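Local coordinates for protein endo-beta-1,2-glucanase (Talaromyces funiculosus, PDB 6IMV) that hydrolyses internal beta-1,2-glucosidic linkages of beta-1,2-glucans, releasing shorter oligosaccharides, at residues A[127-140]-A[198-210]. Sequence-based numbering, arbitrary orientation.
Sequences YLRFNETYPGFGGF and WMDYTKTTAAHIF. With NAG (2-acetamido-2-deoxy-beta-D-glucopyranose), chain F.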
ATOM      1  N   TYR A 127     -20.291  -3.426  -0.681  1.00 13.28           N
ATOM      2  CA  TYR A 127     -20.071  -2.334   0.273  1.00 13.37           C
ATOM      3  C   TYR A 127     -21.417  -1.860   0.840  1.00 13.90           C
ATOM      4  O   TYR A 127     -21.530  -1.618   2.035  1.00 13.33           O
ATOM      5  CB  TYR A 127     -19.362  -1.142  -0.382  1.00 12.76           C
ATOM      6  CG  TYR A 127     -17.854  -1.193  -0.482  1.00 12.29           C
ATOM      7  CD1 TYR A 127     -17.165  -2.365  -0.773  1.00 12.30           C
ATOM      8  CD2 TYR A 127     -17.114  -0.026  -0.374  1.00 12.11           C
ATOM      9  CE1 TYR A 127     -15.782  -2.377  -0.897  1.00 12.43           C
ATOM     10  CE2 TYR A 127     -15.733  -0.018  -0.496  1.00 12.22           C
ATOM     11  CZ  TYR A 127     -15.063  -1.197  -0.762  1.00 12.20           C
ATOM     12  OH  TYR A 127     -13.707  -1.168  -0.883  1.00 12.23           O
ATOM     13  N   LEU A 128     -22.421  -1.718  -0.039  1.00 14.24           N
ATOM     14  CA  LEU A 128     -23.714  -1.142   0.330  1.00 14.82           C
ATOM     15  C   LEU A 128     -24.536  -2.135   1.175  1.00 15.20           C
ATOM     16  O   LEU A 128     -25.209  -1.711   2.115  1.00 15.08           O
ATOM     17  CB  LEU A 128     -24.469  -0.711  -0.936  1.00 15.06           C
ATOM     18  CG  LEU A 128     -23.873   0.468  -1.715  1.00 15.12           C
ATOM     19  CD1 LEU A 128     -24.828   0.958  -2.793  1.00 15.61           C
ATOM     20  CD2 LEU A 128     -23.497   1.635  -0.814  1.00 15.13           C
ATOM     21  N   ARG A 129     -24.469  -3.436   0.862  1.00 14.77           N
ATOM     22  CA  ARG A 129     -25.104  -4.490   1.677  1.00 14.75           C
ATOM     23  C   ARG A 129     -24.474  -4.510   3.079  1.00 14.62           C
ATOM     24  O   ARG A 129     -25.167  -4.694   4.083  1.00 14.30           O
ATOM     25  CB  ARG A 129     -24.970  -5.872   1.023  1.00 15.27           C
ATOM     26  CG  ARG A 129     -25.782  -6.062  -0.252  1.00 16.16           C
ATOM     27  CD  ARG A 129     -25.894  -7.531  -0.660  1.00 16.73           C
ATOM     28  NE  ARG A 129     -24.610  -8.228  -0.774  1.00 17.06           N
ATOM     29  CZ  ARG A 129     -23.805  -8.189  -1.839  1.00 18.40           C
ATOM     30  NH1 ARG A 129     -24.138  -7.473  -2.904  1.00 17.57           N
ATOM     31  NH2 ARG A 129     -22.677  -8.884  -1.843  1.00 17.57           N
ATOM     32  N   PHE A 130     -23.153  -4.320   3.146  1.00 14.32           N
ATOM     33  CA  PHE A 130     -22.443  -4.275   4.422  1.00 14.31           C
ATOM     34  C   PHE A 130     -22.917  -3.078   5.256  1.00 14.54           C
ATOM     35  O   PHE A 130     -23.130  -3.200   6.463  1.00 14.23           O
ATOM     36  CB  PHE A 130     -20.928  -4.191   4.219  1.00 14.08           C
ATOM     37  CG  PHE A 130     -20.165  -4.139   5.517  1.00 13.66           C
ATOM     38  CD1 PHE A 130     -19.987  -5.282   6.276  1.00 13.34           C
ATOM     39  CD2 PHE A 130     -19.656  -2.938   5.995  1.00 13.59           C
ATOM     40  CE1 PHE A 130     -19.301  -5.231   7.484  1.00 13.37           C
ATOM     41  CE2 PHE A 130     -18.970  -2.888   7.202  1.00 13.21           C
ATOM     42  CZ  PHE A 130     -18.790  -4.035   7.940  1.00 13.05           C
ATOM     43  N   ASN A 131     -23.029  -1.913   4.615  1.00 14.55           N
ATOM     44  CA  ASN A 131     -23.467  -0.699   5.284  1.00 15.58           C
ATOM     45  C   ASN A 131     -24.878  -0.886   5.868  1.00 16.23           C
ATOM     46  O   ASN A 131     -25.163  -0.449   6.980  1.00 15.57           O
ATOM     47  CB  ASN A 131     -23.420   0.497   4.337  1.00 15.42           C
ATOM     48  CG  ASN A 131     -23.964   1.761   4.957  1.00 15.85           C
ATOM     49  OD1 ASN A 131     -23.498   2.196   6.010  1.00 14.41           O
ATOM     50  ND2 ASN A 131     -24.941   2.349   4.292  1.00 17.29           N
ATOM     51  N   GLU A 132     -25.752  -1.527   5.091  1.00 17.52           N
ATOM     52  CA  GLU A 132     -27.137  -1.787   5.464  1.00 19.20           C
ATOM     53  C   GLU A 132     -27.208  -2.674   6.710  1.00 16.87           C
ATOM     54  O   GLU A 132     -27.978  -2.400   7.601  1.00 16.38           O
ATOM     55  CB  GLU A 132     -27.857  -2.472   4.308  1.00 22.57           C
ATOM     56  CG  GLU A 132     -29.347  -2.587   4.517  1.00 27.47           C
ATOM     57  CD  GLU A 132     -30.056  -3.123   3.289  1.00 32.24           C
ATOM     58  OE1 GLU A 132     -31.270  -2.856   3.154  1.00 36.05           O
ATOM     59  OE2 GLU A 132     -29.386  -3.807   2.465  1.00 38.39           O
ATOM     60  N   THR A 133     -26.415  -3.750   6.735  1.00 15.46           N
ATOM     61  CA  THR A 133     -26.412  -4.722   7.832  1.00 15.22           C
ATOM     62  C   THR A 133     -25.650  -4.163   9.045  1.00 14.84           C
ATOM     63  O   THR A 133     -26.029  -4.437  10.188  1.00 14.64           O
ATOM     64  CB  THR A 133     -25.804  -6.057   7.384  1.00 15.12           C
ATOM     65  OG1 THR A 133     -26.548  -6.508   6.255  1.00 15.38           O
ATOM     66  CG2 THR A 133     -25.817  -7.115   8.464  1.00 15.11           C
ATOM     67  N   TYR A 134     -24.586  -3.391   8.797  1.00 14.22           N
ATOM     68  CA  TYR A 134     -23.709  -2.853   9.874  1.00 14.52           C
ATOM     69  C   TYR A 134     -23.600  -1.334   9.747  1.00 14.71           C
ATOM     70  O   TYR A 134     -22.521  -0.789   9.489  1.00 14.78           O
ATOM     71  CB  TYR A 134     -22.336  -3.535   9.854  1.00 14.36           C
ATOM     72  CG  TYR A 134     -22.361  -5.041   9.862  1.00 14.26           C
ATOM     73  CD1 TYR A 134     -22.418  -5.757  11.046  1.00 14.11           C
ATOM     74  CD2 TYR A 134     -22.354  -5.757   8.672  1.00 14.60           C
ATOM     75  CE1 TYR A 134     -22.442  -7.141  11.050  1.00 14.42           C
ATOM     76  CE2 TYR A 134     -22.363  -7.141   8.662  1.00 14.56           C
ATOM     77  CZ  TYR A 134     -22.413  -7.838   9.856  1.00 14.35           C
ATOM     78  OH  TYR A 134     -22.438  -9.203   9.844  1.00 15.26           O
ATOM     79  N   PRO A 135     -24.717  -0.592   9.933  1.00 14.42           N
ATOM     80  CA  PRO A 135     -24.712   0.860   9.739  1.00 14.13           C
ATOM     81  C   PRO A 135     -23.824   1.620  10.740  1.00 13.53           C
ATOM     82  O   PRO A 135     -23.432   2.746  10.467  1.00 14.13           O
ATOM     83  CB  PRO A 135     -26.197   1.228   9.885  1.00 14.31           C
ATOM     84  CG  PRO A 135     -26.760   0.146  10.788  1.00 14.39           C
ATOM     85  CD  PRO A 135     -26.038  -1.104  10.339  1.00 14.80           C
ATOM     86  N   GLY A 136     -23.498   0.986  11.870  1.00 13.14           N
ATOM     87  CA  GLY A 136     -22.662   1.583  12.922  1.00 12.63           C
ATOM     88  C   GLY A 136     -21.254   1.945  12.456  1.00 12.61           C
ATOM     89  O   GLY A 136     -20.587   2.782  13.082  1.00 12.25           O
ATOM     90  N   PHE A 137     -20.784   1.319  11.371  1.00 12.74           N
ATOM     91  CA  PHE A 137     -19.456   1.605  10.804  1.00 12.58           C
ATOM     92  C   PHE A 137     -19.454   2.933  10.039  1.00 12.63           C
ATOM     93  O   PHE A 137     -18.391   3.396   9.645  1.00 12.51           O
ATOM     94  CB  PHE A 137     -18.982   0.451   9.916  1.00 12.38           C
ATOM     95  CG  PHE A 137     -18.499  -0.733  10.707  1.00 12.23           C
ATOM     96  CD1 PHE A 137     -17.303  -0.671  11.408  1.00 12.15           C
ATOM     97  CD2 PHE A 137     -19.276  -1.875  10.825  1.00 12.34           C
ATOM     98  CE1 PHE A 137     -16.867  -1.745  12.166  1.00 12.09           C
ATOM     99  CE2 PHE A 137     -18.845  -2.942  11.597  1.00 12.22           C
ATOM    100  CZ  PHE A 137     -17.642  -2.879  12.260  1.00 12.27           C
ATOM    101  N   GLY A 138     -20.641   3.513   9.807  1.00 12.67           N
ATOM    102  CA  GLY A 138     -20.782   4.831   9.159  1.00 13.00           C
ATOM    103  C   GLY A 138     -20.195   4.876   7.753  1.00 13.10           C
ATOM    104  O   GLY A 138     -19.758   5.928   7.321  1.00 13.94           O
ATOM    105  N   GLY A 139     -20.184   3.731   7.054  1.00 12.93           N
ATOM    106  CA  GLY A 139     -19.749   3.632   5.658  1.00 13.27           C
ATOM    107  C   GLY A 139     -18.273   3.280   5.499  1.00 13.23           C
ATOM    108  O   GLY A 139     -17.780   3.149   4.371  1.00 13.85           O
ATOM    109  N   PHE A 140     -17.575   3.110   6.625  1.00 12.65           N
ATOM    110  CA  PHE A 140     -16.198   2.664   6.681  1.00 12.59           C
ATOM    111  C   PHE A 140     -16.174   1.140   6.807  1.00 12.41           C
ATOM    112  O   PHE A 140     -17.205   0.523   7.102  1.00 12.11           O
ATOM    113  CB  PHE A 140     -15.487   3.311   7.874  1.00 12.60           C
ATOM    114  CG  PHE A 140     -15.417   4.814   7.802  1.00 13.13           C
ATOM    115  CD1 PHE A 140     -14.469   5.439   7.008  1.00 13.01           C
ATOM    116  CD2 PHE A 140     -16.298   5.607   8.522  1.00 13.24           C
ATOM    117  CE1 PHE A 140     -14.391   6.820   6.948  1.00 13.35           C
ATOM    118  CE2 PHE A 140     -16.220   6.988   8.458  1.00 13.24           C
ATOM    119  CZ  PHE A 140     -15.266   7.594   7.673  1.00 13.49           C
ATOM    120  N   TRP A 198     -21.114   6.762  -2.279  1.00 15.28           N
ATOM    121  CA  TRP A 198     -20.528   5.983  -1.186  1.00 14.69           C
ATOM    122  C   TRP A 198     -19.474   6.840  -0.468  1.00 14.23           C
ATOM    123  O   TRP A 198     -19.490   6.980   0.744  1.00 13.81           O
ATOM    124  CB  TRP A 198     -19.939   4.646  -1.683  1.00 14.50           C
ATOM    125  CG  TRP A 198     -19.211   3.914  -0.598  1.00 14.65           C
ATOM    126  CD1 TRP A 198     -19.749   3.066   0.326  1.00 14.75           C
ATOM    127  CD2 TRP A 198     -17.816   4.036  -0.264  1.00 14.53           C
ATOM    128  NE1 TRP A 198     -18.790   2.664   1.216  1.00 14.65           N
ATOM    129  CE2 TRP A 198     -17.594   3.231   0.871  1.00 14.34           C
ATOM    130  CE3 TRP A 198     -16.737   4.750  -0.807  1.00 14.55           C
ATOM    131  CZ2 TRP A 198     -16.337   3.110   1.460  1.00 14.40           C
ATOM    132  CZ3 TRP A 198     -15.494   4.625  -0.224  1.00 14.39           C
ATOM    133  CH2 TRP A 198     -15.304   3.822   0.899  1.00 14.34           C
ATOM    134  N   MET A 199     -18.560   7.421  -1.251  1.00 14.40           N
ATOM    135  CA  MET A 199     -17.432   8.178  -0.731  1.00 14.34           C
ATOM    136  C   MET A 199     -17.933   9.396   0.048  1.00 14.65           C
ATOM    137  O   MET A 199     -17.398   9.725   1.121  1.00 14.00           O
ATOM    138  CB  MET A 199     -16.543   8.642  -1.886  1.00 14.83           C
ATOM    139  CG  MET A 199     -15.232   9.219  -1.452  1.00 14.94           C
ATOM    140  SD  MET A 199     -14.210   9.683  -2.866  1.00 15.90           S
ATOM    141  CE  MET A 199     -15.126  11.091  -3.493  1.00 15.35           C
ATOM    142  N   ASP A 200     -18.962  10.058  -0.487  1.00 14.15           N
ATOM    143  CA  ASP A 200     -19.507  11.281   0.108  1.00 15.13           C
ATOM    144  C   ASP A 200     -20.145  10.968   1.467  1.00 14.79           C
ATOM    145  O   ASP A 200     -20.108  11.802   2.374  1.00 15.56           O
ATOM    146  CB  ASP A 200     -20.512  11.983  -0.817  1.00 15.25           C
ATOM    147  CG  ASP A 200     -19.871  12.719  -1.982  1.00 15.90           C
ATOM    148  OD1 ASP A 200     -18.652  12.947  -1.934  1.00 16.22           O
ATOM    149  OD2 ASP A 200     -20.600  13.054  -2.939  1.00 16.97           O
ATOM    150  N   TYR A 201     -20.721   9.772   1.615  1.00 15.01           N
ATOM    151  CA  TYR A 201     -21.380   9.415   2.868  1.00 14.56           C
ATOM    152  C   TYR A 201     -20.359   9.388   4.020  1.00 14.15           C
ATOM    153  O   TYR A 201     -20.669   9.830   5.144  1.00 13.99           O
ATOM    154  CB  TYR A 201     -22.144   8.099   2.727  1.00 14.66           C
ATOM    155  CG  TYR A 201     -22.777   7.648   4.016  1.00 14.76           C
ATOM    156  CD1 TYR A 201     -23.794   8.383   4.606  1.00 15.00           C
ATOM    157  CD2 TYR A 201     -22.324   6.517   4.674  1.00 15.37           C
ATOM    158  CE1 TYR A 201     -24.367   7.994   5.805  1.00 14.94           C
ATOM    159  CE2 TYR A 201     -22.895   6.104   5.866  1.00 15.56           C
ATOM    160  CZ  TYR A 201     -23.915   6.848   6.434  1.00 15.42           C
ATOM    161  OH  TYR A 201     -24.447   6.440   7.616  1.00 16.18           O
ATOM    162  N   THR A 202     -19.143   8.893   3.754  1.00 13.51           N
ATOM    163  CA  THR A 202     -18.094   8.833   4.793  1.00 14.05           C
ATOM    164  C   THR A 202     -17.734  10.237   5.307  1.00 14.42           C
ATOM    165  O   THR A 202     -17.301  10.383   6.445  1.00 14.34           O
ATOM    166  CB  THR A 202     -16.812   8.138   4.310  1.00 13.84           C
ATOM    167  OG1 THR A 202     -16.164   8.950   3.324  1.00 13.59           O
ATOM    168  CG2 THR A 202     -17.072   6.746   3.782  1.00 13.78           C
ATOM    169  N   LYS A 203     -17.878  11.259   4.457  1.00 14.82           N
ATOM    170  CA  LYS A 203     -17.561  12.646   4.832  1.00 15.47           C
ATOM    171  C   LYS A 203     -18.469  13.091   5.988  1.00 15.57           C
ATOM    172  O   LYS A 203     -18.014  13.803   6.909  1.00 16.58           O
ATOM    173  CB  LYS A 203     -17.713  13.591   3.633  1.00 15.57           C
ATOM    174  CG  LYS A 203     -16.879  13.248   2.405  1.00 15.39           C
ATOM    175  CD  LYS A 203     -17.080  14.236   1.267  1.00 15.83           C
ATOM    176  CE  LYS A 203     -16.156  13.992   0.095  1.00 15.92           C
ATOM    177  NZ  LYS A 203     -16.684  14.623  -1.133  1.00 16.11           N
ATOM    178  N   THR A 204     -19.730  12.631   5.959  1.00 15.05           N
ATOM    179  CA  THR A 204     -20.749  13.009   6.942  1.00 15.05           C
ATOM    180  C   THR A 204     -20.540  12.298   8.294  1.00 14.96           C
ATOM    181  O   THR A 204     -20.997  12.801   9.311  1.00 15.52           O
ATOM    182  CB  THR A 204     -22.167  12.755   6.413  1.00 14.41           C
ATOM    183  OG1 THR A 204     -22.442  11.353   6.411  1.00 13.68           O
ATOM    184  CG2 THR A 204     -22.384  13.321   5.024  1.00 14.62           C
ATOM    185  N   THR A 205     -19.846  11.153   8.319  1.00 14.63           N
ATOM    186  CA  THR A 205     -19.685  10.366   9.546  1.00 14.58           C
ATOM    187  C   THR A 205     -18.252  10.444  10.113  1.00 14.95           C
ATOM    188  O   THR A 205     -18.048  10.062  11.267  1.00 15.41           O
ATOM    189  CB  THR A 205     -20.093   8.902   9.308  1.00 14.49           C
ATOM    190  OG1 THR A 205     -19.238   8.366   8.296  1.00 14.03           O
ATOM    191  CG2 THR A 205     -21.544   8.761   8.900  1.00 14.42           C
ATOM    192  N   ALA A 206     -17.275  10.932   9.330  1.00 14.74           N
ATOM    193  CA  ALA A 206     -15.835  10.793   9.653  1.00 14.48           C
ATOM    194  C   ALA A 206     -15.482  11.425  11.009  1.00 14.73           C
ATOM    195  O   ALA A 206     -14.858  10.782  11.841  1.00 14.67           O
ATOM    196  CB  ALA A 206     -14.992  11.390   8.556  1.00 14.38           C
ATOM    197  N   ALA A 207     -15.851  12.698  11.210  1.00 14.89           N
ATOM    198  CA  ALA A 207     -15.515  13.418  12.436  1.00 15.14           C
ATOM    199  C   ALA A 207     -16.199  12.755  13.651  1.00 15.36           C
ATOM    200  O   ALA A 207     -15.574  12.543  14.698  1.00 14.96           O
ATOM    201  CB  ALA A 207     -15.896  14.877  12.291  1.00 14.62           C
ATOM    202  N   HIS A 208     -17.491  12.427  13.514  1.00 15.99           N
ATOM    203  CA  HIS A 208     -18.273  11.840  14.617  1.00 15.54           C
ATOM    204  C   HIS A 208     -17.642  10.512  15.059  1.00 14.95           C
ATOM    205  O   HIS A 208     -17.594  10.216  16.243  1.00 14.34           O
ATOM    206  CB  HIS A 208     -19.750  11.677  14.218  1.00 16.00           C
ATOM    207  CG  HIS A 208     -20.634  11.283  15.358  1.00 16.25           C
ATOM    208  ND1 HIS A 208     -20.862  12.118  16.438  1.00 16.54           N
ATOM    209  CD2 HIS A 208     -21.322  10.148  15.603  1.00 16.24           C
ATOM    210  CE1 HIS A 208     -21.654  11.507  17.302  1.00 17.15           C
ATOM    211  NE2 HIS A 208     -21.957  10.302  16.804  1.00 16.59           N
ATOM    212  N   ILE A 209     -17.132   9.732  14.102  1.00 14.09           N
ATOM    213  CA  ILE A 209     -16.591   8.421  14.407  1.00 13.95           C
ATOM    214  C   ILE A 209     -15.123   8.532  14.859  1.00 13.95           C
ATOM    215  O   ILE A 209     -14.732   7.821  15.770  1.00 13.86           O
ATOM    216  CB  ILE A 209     -16.806   7.451  13.220  1.00 13.86           C
ATOM    217  CG1 ILE A 209     -18.298   7.150  13.032  1.00 14.09           C
ATOM    218  CG2 ILE A 209     -15.999   6.170  13.373  1.00 13.80           C
ATOM    219  CD1 ILE A 209     -18.641   6.326  11.809  1.00 14.08           C
ATOM    220  N   PHE A 210     -14.310   9.401  14.244  1.00 14.43           N
ATOM    221  CA  PHE A 210     -12.835   9.314  14.447  1.00 14.73           C
ATOM    222  C   PHE A 210     -12.215  10.536  15.139  1.00 15.43           C
ATOM    223  O   PHE A 210     -11.075  10.438  15.596  1.00 15.74           O
ATOM    224  CB  PHE A 210     -12.109   9.091  13.119  1.00 14.09           C
ATOM    225  CG  PHE A 210     -12.324   7.729  12.516  1.00 13.62           C
ATOM    226  CD1 PHE A 210     -11.573   6.643  12.940  1.00 13.96           C
ATOM    227  CD2 PHE A 210     -13.254   7.540  11.505  1.00 13.70           C
ATOM    228  CE1 PHE A 210     -11.764   5.390  12.375  1.00 14.04           C
ATOM    229  CE2 PHE A 210     -13.436   6.291  10.934  1.00 13.90           C
ATOM    230  CZ  PHE A 210     -12.691   5.219  11.369  1.00 13.93           C
TER
HETATM  231  C1  NAG F 601     -25.559   3.546   4.767  1.00 20.85           C
HETATM  232  C2  NAG F 601     -26.072   4.387   3.621  1.00 22.22           C
HETATM  233  C3  NAG F 601     -26.797   5.605   4.174  1.00 23.85           C
HETATM  234  C4  NAG F 601     -27.886   5.196   5.155  1.00 24.88           C
HETATM  235  C5  NAG F 601     -27.259   4.301   6.204  1.00 24.73           C
HETATM  236  C6  NAG F 601     -28.242   3.814   7.265  1.00 25.03           C
HETATM  237  C7  NAG F 601     -24.882   4.664   1.502  1.00 21.63           C
HETATM  238  C8  NAG F 601     -23.615   5.169   0.880  1.00 21.97           C
HETATM  239  N2  NAG F 601     -24.953   4.789   2.810  1.00 22.22           N
HETATM  240  O3  NAG F 601     -27.336   6.339   3.089  1.00 24.11           O
HETATM  241  O4  NAG F 601     -28.446   6.355   5.791  1.00 29.56           O
HETATM  242  O5  NAG F 601     -26.693   3.183   5.532  1.00 21.89           O
HETATM  243  O6  NAG F 601     -28.826   2.601   6.777  1.00 28.89           O
HETATM  244  O7  NAG F 601     -25.775   4.199   0.827  1.00 22.25           O
HETATM  245  O   HOH W   1     -20.133   0.785   3.101  1.00 11.86           O
HETATM  246  O   HOH W   2     -24.190   3.953   8.117  1.00 16.66           O
HETATM  247  O   HOH W   3     -19.794   5.025   2.769  1.00 13.59           O
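Tyr201 packs against Gly138 and Gly139 in a type I' beta turn, Phe137 to Phe140, that follows helix 112-133. The turn lies against the C-terminal part of helix 186-210, in what is probably an (alpha/alpha)6 barrel, as in related glucanases. Asn131 carries an N-linked glycan: its ND2 is bonded to NAG C1. The sugar lies over one face of the Tyr201 ring. With CG anti to the backbone N (chi1 177°), the ring extends between sugar and turn. Tyr201 CB meets the acetamido methyl, NAG C8, at 3.8 Å. CG and CD2 face NAG N2; CD1, CE1 and CZ face NAG C3. CE2 instead approaches Gly138 O at 3.5 Å. At the tip, Tyr201 OH donates to a water, which in turn donates to Asn131 OD1 and Pro135 O. A leucine in place of Tyr201 would probably leave this water without its hydroxyl donor and the sugar without the flat ring face it rests on.

Both glycines have positive phi, and a CB on either would collide with the helix. Thr205 OG1 donates to Gly138 O (2.7 Å), in the carbonyl plane and on a lone pair. Tyr127 turns its ring edge to a face of Trp198 in a T-shaped pair, with CD2 3.5 Å from Trp198 CE2. Trp198 NE1 donates to a second water, which donates to Tyr127 O. The hydroxyl of Tyr127 bonds to Glu83.

Phe140 covers the far end of the contact. The methyl CG2 of Thr202 sits over one face of its ring, near the rim rather than the centre. Over the opposite face, Phe210 makes a second T-shaped pair, planes at 85°, its CE2 3.7 Å above the centre of the Phe140 ring.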